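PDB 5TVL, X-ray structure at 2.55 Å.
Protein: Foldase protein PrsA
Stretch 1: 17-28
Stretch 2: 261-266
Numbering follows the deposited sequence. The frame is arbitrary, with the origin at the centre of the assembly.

Stretch 1, residues 17-28: FYEQVKNNPSAQ
Stretch 2, residues 261-266: KDQAFQ

Segments far apart in sequence can meet through an aromatic ring packed beside a small charged network, and the contact between residues 17-28 and 261-266 of the foldase PrsA is a compact example, burying 345 Å² in all. In the first stretch a helix already under way at F17 leads into a type I turn from V21 to N24, and a second helix starts at P25, with N24 as its N-cap: N24 OD1 accepts weak bonds from S26 N (3.1 Å) and A27 N (3.4 Å). The second stretch is extended at D262 (phi/psi -85/127), then enters a 3-10 segment, 263-265. In register, the CA atoms of N23 and A264 lie 6.3 Å apart, those of Q28 and F265 6.1 Å.

F265 covers the most surface. Its CA-to-CB bond points sideways, but chi1 of -55° (m) and chi2 of -82° bring the ring end nearer. F265 CZ approaches K22 CB at 3.7 Å and Y18 CE1 at 4.1 Å, while F265 CD1 lies 3.7 Å from Q28 CG; Y18 OH sits at the ring edge, 3.5 Å from F265 CE2.

A264 points its methyl toward the first stretch, placing CB 3.7 Å from K22 CD. Its backbone N donates to D262 OD1 at 3.1 Å. Q28 (chi1 m, chi2 t) commits NE2 to K22 O, at 3.0 Å; the same NE2 lies 3.3 Å from A264 O, but the angle is too poor for a hydrogen bond.

K22, p at chi1 and then t throughout, extends its ammonium group between two carboxylates: NZ forms salt bridges with E19 OE1 at 3.0 Å and D262 OD1 at 3.3 Å. D262 (chi1 t) also accepts from Y18 (chi1 t), whose OH reaches OD2 at 2.6 Å, so one carboxylate joins the tyrosine hydroxyl, the lysine and the backbone N of A264.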

# COMPACT_ATOMS: atom_id res chain seq x y z
N PHE A 17 -3.19 -28.70 30.00
CA PHE A 17 -2.72 -27.43 29.42
C PHE A 17 -3.31 -27.19 28.03
O PHE A 17 -3.76 -26.08 27.74
CB PHE A 17 -1.19 -27.37 29.35
CG PHE A 17 -0.68 -26.24 28.51
CD1 PHE A 17 -0.89 -24.92 28.91
CD2 PHE A 17 -0.02 -26.48 27.31
CE1 PHE A 17 -0.43 -23.86 28.14
CE2 PHE A 17 0.45 -25.42 26.54
CZ PHE A 17 0.24 -24.11 26.95
N TYR A 18 -3.30 -28.22 27.18
CA TYR A 18 -3.97 -28.14 25.88
C TYR A 18 -5.44 -27.73 26.04
O TYR A 18 -5.91 -26.80 25.37
CB TYR A 18 -3.89 -29.45 25.08
CG TYR A 18 -4.91 -29.47 23.97
CD1 TYR A 18 -4.81 -28.59 22.89
CD2 TYR A 18 -6.03 -30.31 24.03
CE1 TYR A 18 -5.77 -28.58 21.88
CE2 TYR A 18 -6.99 -30.31 23.03
CZ TYR A 18 -6.85 -29.44 21.96
OH TYR A 18 -7.80 -29.43 20.97
N GLU A 19 -6.17 -28.42 26.92
CA GLU A 19 -7.60 -28.16 27.11
C GLU A 19 -7.93 -26.72 27.55
O GLU A 19 -9.05 -26.27 27.34
CB GLU A 19 -8.23 -29.17 28.08
CG GLU A 19 -8.48 -30.54 27.47
CD GLU A 19 -9.51 -30.53 26.34
OE1 GLU A 19 -10.35 -29.61 26.29
OE2 GLU A 19 -9.46 -31.45 25.50
N GLN A 20 -6.96 -26.02 28.15
CA GLN A 20 -7.08 -24.59 28.46
C GLN A 20 -6.53 -23.69 27.35
O GLN A 20 -7.19 -22.72 26.97
CB GLN A 20 -6.37 -24.27 29.78
CG GLN A 20 -6.97 -24.96 31.00
CD GLN A 20 -8.38 -24.51 31.30
OE1 GLN A 20 -8.66 -23.31 31.38
NE2 GLN A 20 -9.29 -25.47 31.49
N VAL A 21 -5.33 -24.00 26.85
CA VAL A 21 -4.66 -23.16 25.83
C VAL A 21 -5.40 -23.09 24.49
O VAL A 21 -5.25 -22.11 23.75
CB VAL A 21 -3.19 -23.60 25.59
CG1 VAL A 21 -3.08 -24.75 24.59
CG2 VAL A 21 -2.35 -22.42 25.11
N LYS A 22 -6.19 -24.12 24.17
CA LYS A 22 -6.99 -24.15 22.93
C LYS A 22 -8.00 -23.00 22.78
O LYS A 22 -8.43 -22.70 21.67
CB LYS A 22 -7.72 -25.49 22.78
CG LYS A 22 -8.85 -25.75 23.77
CD LYS A 22 -9.56 -27.05 23.46
CE LYS A 22 -10.87 -27.17 24.22
NZ LYS A 22 -11.59 -28.43 23.86
N ASN A 23 -8.39 -22.37 23.88
CA ASN A 23 -9.25 -21.18 23.85
C ASN A 23 -8.49 -19.86 23.67
O ASN A 23 -9.12 -18.83 23.43
CB ASN A 23 -10.11 -21.13 25.12
CG ASN A 23 -11.05 -22.32 25.22
OD1 ASN A 23 -11.89 -22.53 24.35
ND2 ASN A 23 -10.90 -23.12 26.28
N ASN A 24 -7.16 -19.89 23.79
CA ASN A 24 -6.33 -18.70 23.65
C ASN A 24 -6.29 -18.29 22.17
O ASN A 24 -5.89 -19.09 21.33
CB ASN A 24 -4.92 -18.97 24.17
CG ASN A 24 -4.07 -17.71 24.26
OD1 ASN A 24 -3.51 -17.26 23.27
ND2 ASN A 24 -3.98 -17.14 25.45
N PRO A 25 -6.72 -17.04 21.85
CA PRO A 25 -6.72 -16.57 20.45
C PRO A 25 -5.39 -16.81 19.71
O PRO A 25 -5.39 -17.31 18.58
CB PRO A 25 -7.00 -15.07 20.58
CG PRO A 25 -7.70 -14.91 21.87
CD PRO A 25 -7.27 -16.04 22.77
N SER A 26 -4.29 -16.46 20.37
CA SER A 26 -2.94 -16.63 19.82
C SER A 26 -2.65 -18.10 19.48
O SER A 26 -2.06 -18.39 18.44
CB SER A 26 -1.89 -16.10 20.82
OG SER A 26 -0.69 -15.74 20.17
N ALA A 27 -3.06 -19.00 20.36
CA ALA A 27 -2.90 -20.44 20.15
C ALA A 27 -3.76 -20.98 19.00
O ALA A 27 -3.34 -21.87 18.27
CB ALA A 27 -3.20 -21.20 21.43
N GLN A 28 -4.97 -20.44 18.85
CA GLN A 28 -5.83 -20.81 17.72
C GLN A 28 -5.23 -20.40 16.37
O GLN A 28 -5.42 -21.09 15.37
CB GLN A 28 -7.22 -20.21 17.90
CG GLN A 28 -7.99 -20.80 19.07
CD GLN A 28 -9.27 -20.06 19.40
OE1 GLN A 28 -9.55 -19.00 18.84
NE2 GLN A 28 -10.05 -20.61 20.32
N LYS A 261 -11.56 -31.20 13.97
CA LYS A 261 -12.06 -32.18 14.94
C LYS A 261 -12.54 -31.51 16.23
O LYS A 261 -13.66 -31.74 16.67
CB LYS A 261 -10.98 -33.22 15.28
CG LYS A 261 -10.47 -34.04 14.09
CD LYS A 261 -11.46 -35.11 13.66
CE LYS A 261 -10.83 -36.04 12.63
NZ LYS A 261 -11.81 -37.02 12.08
N ASP A 262 -11.68 -30.66 16.81
CA ASP A 262 -11.97 -29.98 18.07
C ASP A 262 -12.77 -28.70 17.83
O ASP A 262 -12.35 -27.84 17.05
CB ASP A 262 -10.67 -29.68 18.81
CG ASP A 262 -10.88 -29.38 20.29
OD1 ASP A 262 -11.57 -28.40 20.61
OD2 ASP A 262 -10.32 -30.13 21.12
N GLN A 263 -13.90 -28.56 18.52
CA GLN A 263 -14.83 -27.44 18.33
C GLN A 263 -14.24 -26.06 18.66
O GLN A 263 -14.68 -25.05 18.10
CB GLN A 263 -16.11 -27.69 19.16
CG GLN A 263 -17.23 -26.66 19.02
CD GLN A 263 -17.69 -26.46 17.58
OE1 GLN A 263 -17.70 -27.40 16.78
NE2 GLN A 263 -18.09 -25.23 17.25
N ALA A 264 -13.27 -26.02 19.57
CA ALA A 264 -12.61 -24.77 19.97
C ALA A 264 -12.01 -23.97 18.80
O ALA A 264 -12.01 -22.74 18.84
CB ALA A 264 -11.53 -25.05 21.01
N PHE A 265 -11.51 -24.67 17.78
CA PHE A 265 -10.88 -24.03 16.62
C PHE A 265 -11.82 -23.74 15.44
O PHE A 265 -11.39 -23.13 14.47
CB PHE A 265 -9.69 -24.87 16.14
CG PHE A 265 -8.68 -25.14 17.21
CD1 PHE A 265 -7.71 -24.20 17.53
CD2 PHE A 265 -8.70 -26.34 17.91
CE1 PHE A 265 -6.77 -24.46 18.53
CE2 PHE A 265 -7.77 -26.60 18.91
CZ PHE A 265 -6.81 -25.66 19.22
N GLN A 266 -13.09 -24.14 15.54
CA GLN A 266 -14.05 -24.05 14.42
C GLN A 266 -14.24 -22.63 13.87
O GLN A 266 -14.36 -22.44 12.66
CB GLN A 266 -15.41 -24.65 14.83
CG GLN A 266 -16.42 -24.82 13.70
CD GLN A 266 -15.96 -25.80 12.63
OE1 GLN A 266 -15.46 -26.88 12.93
NE2 GLN A 266 -16.14 -25.42 11.36